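PDB 6QXL: pyruvate kinase from Pseudomonas aeruginosa, which probably catalyses the last step of glycolysis, passing the phosphoryl group of phosphoenolpyruvate to ADP to yield pyruvate and ATP. Local coordinates for residues R4-V9 and D311-S316; I392-R397 and A416-V421; Q283-M288 and V329-R334; N304-Y309 and G338-P343. One frame throughout, in Å; residues are numbered along the deposited sequence.

Contact 1: residues R4-V9 and D311-S316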
loop_
_atom_site.group_PDB
_atom_site.type_symbol
_atom_site.label_atom_id
_atom_site.label_comp_id
_atom_site.label_asym_id
_atom_site.label_seq_id
_atom_site.Cartn_x
_atom_site.Cartn_y
_atom_site.Cartn_z
ATOM N N ARG A 4 27.489 -4.109 -14.637
ATOM C CA ARG A 4 26.719 -5.208 -14.055
ATOM C C ARG A 4 26.879 -5.207 -12.538
ATOM O O ARG A 4 27.962 -5.009 -12.026
ATOM C CB ARG A 4 27.180 -6.548 -14.616
ATOM C CG ARG A 4 26.748 -7.779 -13.823
ATOM C CD ARG A 4 27.092 -9.039 -14.599
ATOM N NE ARG A 4 28.506 -9.114 -14.933
ATOM C CZ ARG A 4 29.450 -9.626 -14.157
ATOM N NH1 ARG A 4 29.180 -10.140 -12.959
ATOM N NH2 ARG A 4 30.711 -9.651 -14.601
ATOM N N ARG A 5 25.781 -5.447 -11.841
ATOM C CA ARG A 5 25.753 -5.494 -10.395
ATOM C C ARG A 5 25.707 -6.893 -9.826
ATOM O O ARG A 5 26.276 -7.149 -8.765
ATOM C CB ARG A 5 24.553 -4.708 -9.876
ATOM C CG ARG A 5 24.566 -3.224 -10.269
ATOM C CD ARG A 5 23.241 -2.555 -9.827
ATOM N NE ARG A 5 23.110 -2.402 -8.379
ATOM C CZ ARG A 5 23.724 -1.469 -7.660
ATOM N NH1 ARG A 5 24.542 -0.593 -8.221
ATOM N NH2 ARG A 5 23.536 -1.406 -6.345
ATOM N N THR A 6 25.008 -7.807 -10.493
ATOM C CA THR A 6 24.904 -9.180 -10.006
ATOM C C THR A 6 26.223 -9.884 -10.258
ATOM O O THR A 6 26.825 -9.716 -11.323
ATOM C CB THR A 6 23.734 -9.911 -10.695
ATOM O OG1 THR A 6 22.534 -9.143 -10.509
ATOM C CG2 THR A 6 23.540 -11.290 -10.104
ATOM N N LYS A 7 26.671 -10.668 -9.286
ATOM C CA LYS A 7 28.004 -11.257 -9.359
ATOM C C LYS A 7 27.939 -12.674 -9.888
ATOM O O LYS A 7 26.934 -13.348 -9.753
ATOM C CB LYS A 7 28.687 -11.206 -7.999
ATOM C CG LYS A 7 28.784 -9.803 -7.416
ATOM C CD LYS A 7 29.547 -8.826 -8.332
ATOM C CE LYS A 7 29.707 -7.448 -7.688
ATOM N NZ LYS A 7 30.500 -7.507 -6.414
ATOM N N ILE A 8 29.037 -13.108 -10.513
ATOM C CA ILE A 8 29.115 -14.409 -11.176
ATOM C C ILE A 8 30.129 -15.306 -10.486
ATOM O O ILE A 8 31.296 -14.954 -10.381
ATOM C CB ILE A 8 29.496 -14.253 -12.649
ATOM C CG1 ILE A 8 28.365 -13.528 -13.404
ATOM C CG2 ILE A 8 29.770 -15.625 -13.263
ATOM C CD1 ILE A 8 28.669 -13.155 -14.860
ATOM N N VAL A 9 29.671 -16.462 -10.028
ATOM C CA VAL A 9 30.539 -17.491 -9.480
ATOM C C VAL A 9 30.768 -18.560 -10.542
ATOM O O VAL A 9 29.809 -19.127 -11.068
ATOM C CB VAL A 9 29.907 -18.157 -8.267
ATOM C CG1 VAL A 9 30.855 -19.187 -7.674
ATOM C CG2 VAL A 9 29.523 -17.107 -7.243
ATOM N N ASP A 311 22.423 -12.152 -4.881
ATOM C CA ASP A 311 23.703 -11.469 -4.974
ATOM C C ASP A 311 24.496 -11.989 -6.159
ATOM O O ASP A 311 25.132 -11.223 -6.878
ATOM C CB ASP A 311 24.563 -11.655 -3.742
ATOM C CG ASP A 311 24.159 -10.762 -2.601
ATOM O OD1 ASP A 311 23.167 -11.037 -1.863
ATOM O OD2 ASP A 311 24.956 -9.798 -2.399
ATOM N N ALA A 312 24.476 -13.306 -6.334
ATOM C CA ALA A 312 25.264 -13.925 -7.372
ATOM C C ALA A 312 24.546 -15.109 -7.977
ATOM O O ALA A 312 23.704 -15.737 -7.347
ATOM C CB ALA A 312 26.610 -14.365 -6.823
ATOM N N VAL A 313 24.952 -15.413 -9.198
ATOM C CA VAL A 313 24.524 -16.591 -9.921
ATOM C C VAL A 313 25.773 -17.407 -10.199
ATOM O O VAL A 313 26.856 -16.850 -10.343
ATOM C CB VAL A 313 23.813 -16.209 -11.219
ATOM C CG1 VAL A 313 22.439 -15.648 -10.898
ATOM C CG2 VAL A 313 24.599 -15.190 -12.011
ATOM N N MET A 314 25.609 -18.721 -10.268
ATOM C CA MET A 314 26.732 -19.653 -10.322
ATOM C C MET A 314 26.683 -20.519 -11.586
ATOM O O MET A 314 25.611 -20.831 -12.119
ATOM C CB MET A 314 26.731 -20.549 -9.091
ATOM C CG MET A 314 27.987 -21.374 -8.878
ATOM S SD MET A 314 28.096 -22.007 -7.177
ATOM C CE MET A 314 27.787 -23.759 -7.456
ATOM N N LEU A 315 27.877 -20.884 -12.056
ATOM C CA LEU A 315 28.066 -21.898 -13.085
ATOM C C LEU A 315 28.813 -23.070 -12.458
ATOM O O LEU A 315 29.750 -22.863 -11.683
ATOM C CB LEU A 315 28.897 -21.347 -14.230
ATOM C CG LEU A 315 28.273 -20.203 -15.015
ATOM C CD1 LEU A 315 29.274 -19.594 -16.006
ATOM C CD2 LEU A 315 27.033 -20.678 -15.728
ATOM N N SER A 316 28.419 -24.303 -12.805
ATOM C CA SER A 316 29.183 -25.468 -12.332
ATOM C C SER A 316 29.870 -26.241 -13.451
ATOM O O SER A 316 31.057 -26.030 -13.688
ATOM C CB SER A 316 28.312 -26.371 -11.505
ATOM O OG SER A 316 27.840 -25.645 -10.410
#

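Contact 2: residues I392-R397 and A416-V421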
loop_
_atom_site.group_PDB
_atom_site.type_symbol
_atom_site.label_atom_id
_atom_site.label_comp_id
_atom_site.label_asym_id
_atom_site.label_seq_id
_atom_site.Cartn_x
_atom_site.Cartn_y
_atom_site.Cartn_z
ATOM N N ILE A 392 25.720 -4.260 4.368
ATOM C CA ILE A 392 24.408 -3.758 4.740
ATOM C C ILE A 392 23.862 -2.873 3.620
ATOM O O ILE A 392 22.723 -3.036 3.191
ATOM C CB ILE A 392 24.450 -2.985 6.041
ATOM C CG1 ILE A 392 25.042 -3.823 7.184
ATOM C CG2 ILE A 392 23.062 -2.486 6.425
ATOM C CD1 ILE A 392 24.386 -5.149 7.441
ATOM N N MET A 393 24.674 -1.975 3.097
ATOM C CA MET A 393 24.199 -1.122 2.013
ATOM C C MET A 393 23.602 -1.958 0.878
ATOM O O MET A 393 22.537 -1.632 0.357
ATOM C CB MET A 393 25.312 -0.237 1.463
ATOM C CG MET A 393 25.857 0.783 2.452
ATOM S SD MET A 393 27.119 1.784 1.668
ATOM C CE MET A 393 27.453 2.966 2.957
ATOM N N SER A 394 24.263 -3.062 0.538
ATOM C CA SER A 394 23.895 -3.828 -0.642
ATOM C C SER A 394 22.699 -4.762 -0.427
ATOM O O SER A 394 22.224 -5.359 -1.381
ATOM C CB SER A 394 25.112 -4.595 -1.150
ATOM O OG SER A 394 25.591 -5.487 -0.176
ATOM N N ARG A 395 22.208 -4.868 0.811
ATOM C CA ARG A 395 20.922 -5.520 1.058
ATOM C C ARG A 395 19.723 -4.714 0.563
ATOM O O ARG A 395 18.642 -5.239 0.486
ATOM C CB ARG A 395 20.697 -5.798 2.538
ATOM C CG ARG A 395 21.760 -6.581 3.283
ATOM C CD ARG A 395 22.170 -7.855 2.610
ATOM N NE ARG A 395 23.091 -7.583 1.507
ATOM C CZ ARG A 395 23.382 -8.443 0.548
ATOM N NH1 ARG A 395 22.822 -9.653 0.527
ATOM N NH2 ARG A 395 24.209 -8.067 -0.414
ATOM N N ILE A 396 19.911 -3.449 0.230
ATOM C CA ILE A 396 18.813 -2.578 -0.154
ATOM C C ILE A 396 18.788 -2.444 -1.659
ATOM O O ILE A 396 19.808 -2.181 -2.283
ATOM C CB ILE A 396 18.995 -1.186 0.495
ATOM C CG1 ILE A 396 19.053 -1.302 2.012
ATOM C CG2 ILE A 396 17.891 -0.248 0.102
ATOM C CD1 ILE A 396 17.850 -1.974 2.608
ATOM N N ARG A 397 17.609 -2.592 -2.243
ATOM C CA ARG A 397 17.497 -2.475 -3.686
ATOM C C ARG A 397 17.913 -1.092 -4.103
ATOM O O ARG A 397 17.453 -0.114 -3.524
ATOM C CB ARG A 397 16.080 -2.732 -4.166
ATOM C CG ARG A 397 15.634 -4.186 -4.107
ATOM C CD ARG A 397 14.130 -4.286 -4.359
ATOM N NE ARG A 397 13.826 -5.341 -5.345
ATOM C CZ ARG A 397 13.589 -6.596 -5.039
ATOM N NH1 ARG A 397 13.574 -7.017 -3.773
ATOM N NH2 ARG A 397 13.383 -7.456 -6.005
ATOM N N ALA A 416 33.729 -8.922 -3.488
ATOM C CA ALA A 416 33.496 -9.329 -4.870
ATOM C C ALA A 416 32.182 -10.107 -5.060
ATOM O O ALA A 416 31.595 -10.056 -6.125
ATOM C CB ALA A 416 34.676 -10.133 -5.399
ATOM N N MET A 417 31.730 -10.796 -4.027
ATOM C CA MET A 417 30.457 -11.480 -4.081
ATOM C C MET A 417 29.235 -10.625 -3.700
ATOM O O MET A 417 28.115 -11.109 -3.809
ATOM C CB MET A 417 30.480 -12.723 -3.195
ATOM C CG MET A 417 29.617 -13.881 -3.714
ATOM S SD MET A 417 29.618 -15.209 -2.495
ATOM C CE MET A 417 31.066 -16.064 -2.970
ATOM N N PHE A 418 29.427 -9.373 -3.283
ATOM C CA PHE A 418 28.323 -8.518 -2.851
ATOM C C PHE A 418 27.699 -7.836 -4.066
ATOM O O PHE A 418 28.385 -7.167 -4.827
ATOM C CB PHE A 418 28.803 -7.418 -1.899
ATOM C CG PHE A 418 29.352 -7.889 -0.574
ATOM C CD1 PHE A 418 29.500 -9.225 -0.250
ATOM C CD2 PHE A 418 29.743 -6.944 0.360
ATOM C CE1 PHE A 418 30.010 -9.609 0.982
ATOM C CE2 PHE A 418 30.266 -7.319 1.589
ATOM C CZ PHE A 418 30.394 -8.661 1.899
ATOM N N ARG A 419 26.392 -7.953 -4.227
ATOM C CA ARG A 419 25.745 -7.342 -5.364
ATOM C C ARG A 419 25.922 -5.820 -5.355
ATOM O O ARG A 419 25.635 -5.169 -4.361
ATOM C CB ARG A 419 24.250 -7.667 -5.393
ATOM C CG ARG A 419 23.510 -7.046 -6.579
ATOM C CD ARG A 419 22.130 -7.627 -6.698
ATOM N NE ARG A 419 21.314 -6.918 -7.692
ATOM C CZ ARG A 419 20.292 -7.450 -8.350
ATOM N NH1 ARG A 419 19.955 -8.718 -8.138
ATOM N NH2 ARG A 419 19.619 -6.723 -9.226
ATOM N N GLY A 420 26.372 -5.275 -6.484
ATOM C CA GLY A 420 26.471 -3.838 -6.681
ATOM C C GLY A 420 27.719 -3.185 -6.067
ATOM O O GLY A 420 27.861 -1.971 -6.165
ATOM N N VAL A 421 28.604 -3.961 -5.443
ATOM C CA VAL A 421 29.758 -3.420 -4.756
ATOM C C VAL A 421 31.036 -3.628 -5.590
ATOM O O VAL A 421 31.272 -4.717 -6.091
ATOM C CB VAL A 421 29.947 -4.090 -3.394
ATOM C CG1 VAL A 421 31.120 -3.466 -2.644
ATOM C CG2 VAL A 421 28.670 -3.979 -2.589
HETATM O O HOH W 1 22.741 -4.533 -3.932
#

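Contact 3: residues Q283-M288 and V329-R334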
loop_
_atom_site.group_PDB
_atom_site.type_symbol
_atom_site.label_atom_id
_atom_site.label_comp_id
_atom_site.label_asym_id
_atom_site.label_seq_id
_atom_site.Cartn_x
_atom_site.Cartn_y
_atom_site.Cartn_z
ATOM N N GLN A 283 22.637 -25.670 -12.834
ATOM C CA GLN A 283 21.983 -25.847 -14.119
ATOM C C GLN A 283 21.383 -24.579 -14.670
ATOM O O GLN A 283 20.472 -24.635 -15.491
ATOM C CB GLN A 283 20.922 -26.953 -14.078
ATOM C CG GLN A 283 21.403 -28.289 -13.521
ATOM C CD GLN A 283 20.455 -29.434 -13.894
ATOM O OE1 GLN A 283 19.370 -29.569 -13.341
ATOM N NE2 GLN A 283 20.858 -30.230 -14.891
ATOM N N MET A 284 21.924 -23.440 -14.276
ATOM C CA MET A 284 21.394 -22.182 -14.759
ATOM C C MET A 284 21.557 -22.053 -16.279
ATOM O O MET A 284 20.711 -21.475 -16.945
ATOM C CB MET A 284 22.043 -21.022 -14.032
ATOM C CG MET A 284 21.899 -21.150 -12.530
ATOM S SD MET A 284 21.830 -19.560 -11.706
ATOM C CE MET A 284 20.132 -19.101 -12.057
ATOM N N MET A 285 22.632 -22.611 -16.826
ATOM C CA MET A 285 22.867 -22.562 -18.267
ATOM C C MET A 285 23.376 -23.890 -18.814
ATOM O O MET A 285 24.230 -23.928 -19.679
ATOM C CB MET A 285 23.808 -21.412 -18.574
ATOM C CG MET A 285 23.195 -20.070 -18.226
ATOM S SD MET A 285 24.057 -18.739 -19.047
ATOM C CE MET A 285 22.682 -17.711 -19.548
ATOM N N GLU A 286 22.795 -24.977 -18.329
ATOM C CA GLU A 286 23.288 -26.330 -18.600
ATOM C C GLU A 286 23.508 -26.637 -20.096
ATOM O O GLU A 286 24.490 -27.272 -20.462
ATOM C CB GLU A 286 22.327 -27.366 -18.007
ATOM C CG GLU A 286 22.925 -28.756 -17.841
ATOM C CD GLU A 286 23.799 -28.912 -16.599
ATOM O OE1 GLU A 286 24.265 -27.900 -16.014
ATOM O OE2 GLU A 286 24.055 -30.063 -16.184
ATOM N N SER A 287 22.630 -26.153 -20.956
ATOM C CA SER A 287 22.770 -26.455 -22.364
ATOM C C SER A 287 24.113 -25.975 -22.930
ATOM O O SER A 287 24.588 -26.496 -23.939
ATOM C CB SER A 287 21.616 -25.879 -23.183
ATOM O OG SER A 287 21.855 -24.524 -23.505
ATOM N N MET A 288 24.722 -24.989 -22.280
ATOM C CA MET A 288 26.010 -24.451 -22.730
ATOM C C MET A 288 27.205 -25.347 -22.448
ATOM O O MET A 288 28.308 -25.046 -22.862
ATOM C CB MET A 288 26.246 -23.052 -22.151
ATOM C CG MET A 288 25.230 -22.026 -22.671
ATOM S SD MET A 288 25.733 -20.320 -22.465
ATOM C CE MET A 288 26.992 -20.215 -23.722
ATOM N N VAL A 329 30.090 -17.608 -19.320
ATOM C CA VAL A 329 30.262 -16.444 -18.458
ATOM C C VAL A 329 29.795 -15.178 -19.180
ATOM O O VAL A 329 29.054 -14.378 -18.619
ATOM C CB VAL A 329 31.723 -16.304 -17.999
ATOM C CG1 VAL A 329 31.979 -14.922 -17.362
ATOM C CG2 VAL A 329 32.086 -17.433 -17.039
ATOM N N LYS A 330 30.210 -15.010 -20.428
ATOM C CA LYS A 330 29.788 -13.840 -21.202
ATOM C C LYS A 330 28.266 -13.744 -21.300
ATOM O O LYS A 330 27.691 -12.678 -21.083
ATOM C CB LYS A 330 30.406 -13.833 -22.597
ATOM C CG LYS A 330 31.884 -13.536 -22.596
ATOM C CD LYS A 330 32.401 -13.226 -24.003
ATOM C CE LYS A 330 33.921 -13.077 -24.011
ATOM N NZ LYS A 330 34.485 -13.262 -25.380
ATOM N N ALA A 331 27.625 -14.874 -21.591
ATOM C CA ALA A 331 26.172 -14.893 -21.756
ATOM C C ALA A 331 25.486 -14.555 -20.426
ATOM O O ALA A 331 24.582 -13.721 -20.380
ATOM C CB ALA A 331 25.708 -16.236 -22.263
ATOM N N MET A 332 25.938 -15.192 -19.359
ATOM C CA MET A 332 25.379 -14.954 -18.053
ATOM C C MET A 332 25.495 -13.479 -17.675
ATOM O O MET A 332 24.524 -12.865 -17.216
ATOM C CB MET A 332 26.073 -15.865 -17.043
ATOM C CG MET A 332 25.595 -15.725 -15.633
ATOM S SD MET A 332 26.159 -17.085 -14.621
ATOM C CE MET A 332 24.711 -18.155 -14.684
ATOM N N ALA A 333 26.660 -12.896 -17.922
ATOM C CA ALA A 333 26.885 -11.484 -17.614
ATOM C C ALA A 333 25.945 -10.567 -18.401
ATOM O O ALA A 333 25.459 -9.573 -17.874
ATOM C CB ALA A 333 28.342 -11.113 -17.880
ATOM N N ARG A 334 25.688 -10.909 -19.652
ATOM C CA ARG A 334 24.839 -10.090 -20.504
ATOM C C ARG A 334 23.381 -10.142 -20.013
ATOM O O ARG A 334 22.681 -9.129 -19.998
ATOM C CB ARG A 334 24.940 -10.598 -21.936
ATOM C CG ARG A 334 24.716 -9.522 -23.012
ATOM C CD ARG A 334 24.022 -10.050 -24.298
ATOM N NE ARG A 334 24.553 -11.366 -24.723
ATOM C CZ ARG A 334 23.888 -12.536 -24.770
ATOM N NH1 ARG A 334 22.592 -12.618 -24.444
ATOM N NH2 ARG A 334 24.559 -13.648 -25.108
#

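Contact 4: residues N304-Y309 and G338-P343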
loop_
_atom_site.group_PDB
_atom_site.type_symbol
_atom_site.label_atom_id
_atom_site.label_comp_id
_atom_site.label_asym_id
_atom_site.label_seq_id
_atom_site.Cartn_x
_atom_site.Cartn_y
_atom_site.Cartn_z
ATOM N N ASN A 304 15.377 -14.167 -13.840
ATOM C CA ASN A 304 14.465 -14.194 -12.715
ATOM C C ASN A 304 15.193 -14.245 -11.401
ATOM O O ASN A 304 14.716 -13.672 -10.434
ATOM C CB ASN A 304 13.434 -15.324 -12.838
ATOM C CG ASN A 304 12.230 -14.899 -13.665
ATOM O OD1 ASN A 304 11.443 -14.084 -13.218
ATOM N ND2 ASN A 304 12.105 -15.411 -14.868
ATOM N N ALA A 305 16.349 -14.893 -11.363
ATOM C CA ALA A 305 17.175 -14.869 -10.141
ATOM C C ALA A 305 17.652 -13.443 -9.849
ATOM O O ALA A 305 17.682 -13.024 -8.696
ATOM C CB ALA A 305 18.353 -15.824 -10.249
ATOM N N VAL A 306 17.969 -12.695 -10.892
ATOM C CA VAL A 306 18.375 -11.314 -10.726
ATOM C C VAL A 306 17.219 -10.475 -10.184
ATOM O O VAL A 306 17.414 -9.649 -9.282
ATOM C CB VAL A 306 18.919 -10.738 -12.037
ATOM C CG1 VAL A 306 19.181 -9.246 -11.909
ATOM C CG2 VAL A 306 20.214 -11.467 -12.433
ATOM N N LEU A 307 16.014 -10.687 -10.692
ATOM C CA LEU A 307 14.851 -9.966 -10.180
ATOM C C LEU A 307 14.470 -10.412 -8.771
ATOM O O LEU A 307 14.017 -9.581 -7.993
ATOM C CB LEU A 307 13.678 -10.097 -11.114
ATOM C CG LEU A 307 13.891 -9.605 -12.544
ATOM C CD1 LEU A 307 12.653 -9.815 -13.375
ATOM C CD2 LEU A 307 14.330 -8.164 -12.637
ATOM N N ASP A 308 14.712 -11.677 -8.413
ATOM C CA ASP A 308 14.562 -12.100 -7.012
ATOM C C ASP A 308 15.575 -11.390 -6.086
ATOM O O ASP A 308 15.480 -11.512 -4.865
ATOM C CB ASP A 308 14.741 -13.615 -6.841
ATOM C CG ASP A 308 13.759 -14.470 -7.665
ATOM O OD1 ASP A 308 12.587 -14.043 -7.840
ATOM O OD2 ASP A 308 14.162 -15.574 -8.151
ATOM N N TYR A 309 16.554 -10.688 -6.674
ATOM C CA TYR A 309 17.593 -9.958 -5.943
ATOM C C TYR A 309 18.626 -10.871 -5.270
ATOM O O TYR A 309 19.072 -10.628 -4.151
ATOM C CB TYR A 309 17.018 -8.893 -4.958
ATOM C CG TYR A 309 17.639 -7.556 -5.221
ATOM C CD1 TYR A 309 17.231 -6.797 -6.335
ATOM C CD2 TYR A 309 18.685 -7.070 -4.432
ATOM C CE1 TYR A 309 17.819 -5.579 -6.620
ATOM C CE2 TYR A 309 19.276 -5.842 -4.714
ATOM C CZ TYR A 309 18.842 -5.109 -5.810
ATOM O OH TYR A 309 19.431 -3.910 -6.110
ATOM N N GLY A 338 20.864 -7.032 -18.523
ATOM C CA GLY A 338 19.543 -6.746 -19.074
ATOM C C GLY A 338 18.479 -6.723 -17.984
ATOM O O GLY A 338 17.678 -5.800 -17.912
ATOM N N ALA A 339 18.499 -7.726 -17.111
ATOM C CA ALA A 339 17.532 -7.799 -16.052
ATOM C C ALA A 339 17.657 -6.637 -15.056
ATOM O O ALA A 339 16.659 -6.226 -14.444
ATOM C CB ALA A 339 17.661 -9.125 -15.323
ATOM N N GLU A 340 18.873 -6.109 -14.894
ATOM C CA GLU A 340 19.095 -5.005 -13.964
ATOM C C GLU A 340 18.472 -3.675 -14.420
ATOM O O GLU A 340 18.291 -2.789 -13.594
ATOM C CB GLU A 340 20.591 -4.844 -13.664
ATOM C CG GLU A 340 21.109 -5.910 -12.707
ATOM C CD GLU A 340 22.618 -6.170 -12.792
ATOM O OE1 GLU A 340 23.381 -5.316 -13.317
ATOM O OE2 GLU A 340 23.035 -7.257 -12.318
ATOM N N LYS A 341 18.134 -3.547 -15.704
ATOM C CA LYS A 341 17.415 -2.367 -16.193
ATOM C C LYS A 341 15.947 -2.313 -15.757
ATOM O O LYS A 341 15.345 -1.257 -15.774
ATOM C CB LYS A 341 17.478 -2.274 -17.712
ATOM C CG LYS A 341 18.889 -2.251 -18.288
ATOM C CD LYS A 341 18.882 -1.867 -19.766
ATOM C CE LYS A 341 18.132 -2.857 -20.677
ATOM N NZ LYS A 341 18.106 -2.315 -22.048
ATOM N N HIS A 342 15.379 -3.442 -15.350
ATOM C CA HIS A 342 13.982 -3.484 -14.896
ATOM C C HIS A 342 13.753 -2.481 -13.748
ATOM O O HIS A 342 14.641 -2.289 -12.911
ATOM C CB HIS A 342 13.617 -4.894 -14.435
ATOM C CG HIS A 342 12.157 -5.225 -14.544
ATOM N ND1 HIS A 342 11.292 -5.191 -13.468
ATOM C CD2 HIS A 342 11.410 -5.625 -15.604
ATOM C CE1 HIS A 342 10.083 -5.542 -13.863
ATOM N NE2 HIS A 342 10.124 -5.791 -15.155
ATOM N N PRO A 343 12.579 -1.825 -13.726
ATOM C CA PRO A 343 12.270 -0.895 -12.627
ATOM C C PRO A 343 12.286 -1.473 -11.208
ATOM O O PRO A 343 12.658 -0.764 -10.279
ATOM C CB PRO A 343 10.871 -0.380 -12.987
ATOM C CG PRO A 343 10.808 -0.500 -14.470
ATOM C CD PRO A 343 11.562 -1.752 -14.792
#

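Contact 1: residues R4-V9 and D311-S316
Lys7-Val9 and Ala312-Leu315 form the seam of the (beta/alpha)8 barrel, where the first strand runs parallel to the eighth at 26° and closes the cylinder. Four backbone hydrogen bonds stitch them together in the alternating pattern of parallel strands. Lys7 N gives its hydrogen to Asp311 O (2.9 Å), and Lys7 O takes the next bond from Val313 N (2.9 Å). Farther up, Val9 N binds Val313 O (2.9 Å), while Val9 O receives Leu315 N (2.8 Å). The CA hydrogens of Ala312, Ile8 and Met314 add contacts to the same carbonyl oxygens.

Side chains alternate between two faces. Lys7, Val9, Ala312 and Met314 share the inner one, where Val9 straddles two neighbours. Its CG1, anti to the backbone N (chi1 -178°), reaches Met314 SD at 4.0 Å, and its CG2 meets Ala312 CB at 4.0 Å. Met314 extends beyond this contact to lie beside a bound malonate. The Lys7 chain bends away from the seam, and its NZ is gripped by the carbonyl oxygens of Ala416, Phe418 and Val421. On the outer face Ile8 CG1 lies 4.3 Å from Val313 CG2, and helix 325-340 packs against both residues. Before the strand, Thr6 CG2 rests against Asp311 O. Arg4 folds back so that NH1 binds Thr6 O in the guanidinium plane, with Ile8 CD1 3.6 Å above that plane and over the centre of the Arg4 guanidinium.

Contact 2: residues I392-R397 and A416-V421
Ser394, near the C-terminal end of helix 388-394, faces a type II beta turn, Phe418 to Val421, with its CA 6.2 Å from Arg419 CA. The turn is closed by Val421 N to Phe418 O (3.3 Å), and Gly420 takes its third position with a phi of 81°. No direct hydrogen bond joins the two segments. Instead, one water donates to both Ser394 O (2.7 Å) and Arg419 O (3.0 Å), tying the helix end to the turn.

Beside this bridge, Ser394 CB sits against Arg419 O at 3.3 Å and meets Val421 CG2 at 3.9 Å. Ser394 OG lies between the backbone N and the carbonyl carbon (chi1 60°), near Phe418 CB at 4.1 Å. The same hydroxyl accepts a nearly straight bond from Arg395 NH2 (2.9 Å, 170°), with the oxygen in the guanidinium plane. Ser394 OG also bonds to Pro390 O and Leu391 O. The edge of the Arg395 guanidinium faces Arg419 N, and its NH2 also forms a salt bridge with Asp311 while NE binds Leu391 O. Asp311 OD2 takes a bond from Arg419 N as well, so this one carboxylate serves both segments.

All five touching residues are buried. The arrangement belongs to two successive beta-alpha-beta units of the C-terminal alpha/beta domain: helix 388-394 precedes strand 402-406, and the turn leads into the neighbouring parallel strand 421-425.

Contact 3: residues Q283-M288 and V329-R334
A buried, almost wholly apolar contact rich in methionine brings Met284, Met285 and Met288 against Ala331 and Met332 on the outside of the barrel. Met285 and Met332 carry its centre, their side chains crossing obliquely. Met285 SD touches Met332 CB at 4.0 Å and lies equally close to Met332 N (4.0 Å), while its CE lies 4.1 Å from Met332 CA. The Met332 side chain leaves with CG anti to the backbone N (chi1 180°). A bend at chi3 (-97°) then sets its CE against Met284 CB at 4.0 Å.

In the (beta/alpha)8 fold, segment 283-288 lies in the loop after the seventh strand, 277-281, and helix 325-340 is the long helix after the eighth strand, 312-315. Val313 and Leu315 of that strand and Val302 of helix 296-307 pack on Met332, so its side chain lies among both elements and the loop of Met284.

Met288 SD meets the methyl of Ala331 at 4.1 Å, and Met285 CE approaches the same Ala331 CB at 4.3 Å. Pro294 packs on both Met285 and Met288. The flanks reach a second subunit, where Arg334 forms a salt bridge with Asp257 of that subunit and Gln283 OE1 accepts a bond from its Arg296 N.

Contact 4: residues N304-Y309 and G338-P343
Leu307, Val306 and Ala339 carry this contact, in which the C-terminal ends of two helices meet with Val306 CA 6.4 Å from Ala339 CA. Val306 points toward the other helix, and its CG1, anti to the backbone N (chi1 173°), presses on Ala339 CB at 3.7 Å. The same CG1 touches Glu340 CG at 3.9 Å, the two side chains crossing at about a right angle. Beyond that methylene, the Glu340 carboxylate turns to the start of the chain, with OE2 bonded to Thr6 OG1 and OE1 to Arg5 N.

Leu307 supplies the other half through one branch. Its CD2 lies 3.5 Å from Ala339 O and 3.8 Å from His342 CB, and approaches the imidazole obliquely. His342 ND1 is bonded to Thr344 OG1. Ala339 thus meets both side chains, its methyl on Val306 and its carbonyl oxygen on Leu307 CD2, whose distance to Ala339 CB is 4.4 Å. Leu307 also packs on Val261 of a second subunit, and His342 on Gly262 of that subunit.

The first helix ends in a Schellman motif. Tyr309 has positive phi (72°) and its N bonds back to Val306 O (2.9 Å), an oxygen that also receives Arg419 NH1. Side by side, helices 296-307 and 325-340 are the seventh and eighth of the ring that surrounds a (beta/alpha)8 barrel.

Overall arrangement
Contacts 1 and 4 each touch all the others, while contacts 2 and 3 stay about 11 Å apart at their nearest atoms. The outer face of contact 1 carries contact 3 through Val313 CG2 and Met332 SD (3.6 Å), and Thr6 OG1 reaches Val306 CG1 of contact 4 at 3.6 Å. Contacts 3 and 4 share helix 325-340 and both border the second subunit. Contact 2 lies in the alpha/beta domain and is joined to the barrel by Asp311 OD2 to Arg395 NH2 (2.7 Å) and Arg419 NH1 to Val306 O (2.9 Å). The Met314 side chain is about 4 Å from malonate and 8 Å from magnesium; the Phe418 side chain is about 9 Å from the bound G6P (glucose-6-phosphate).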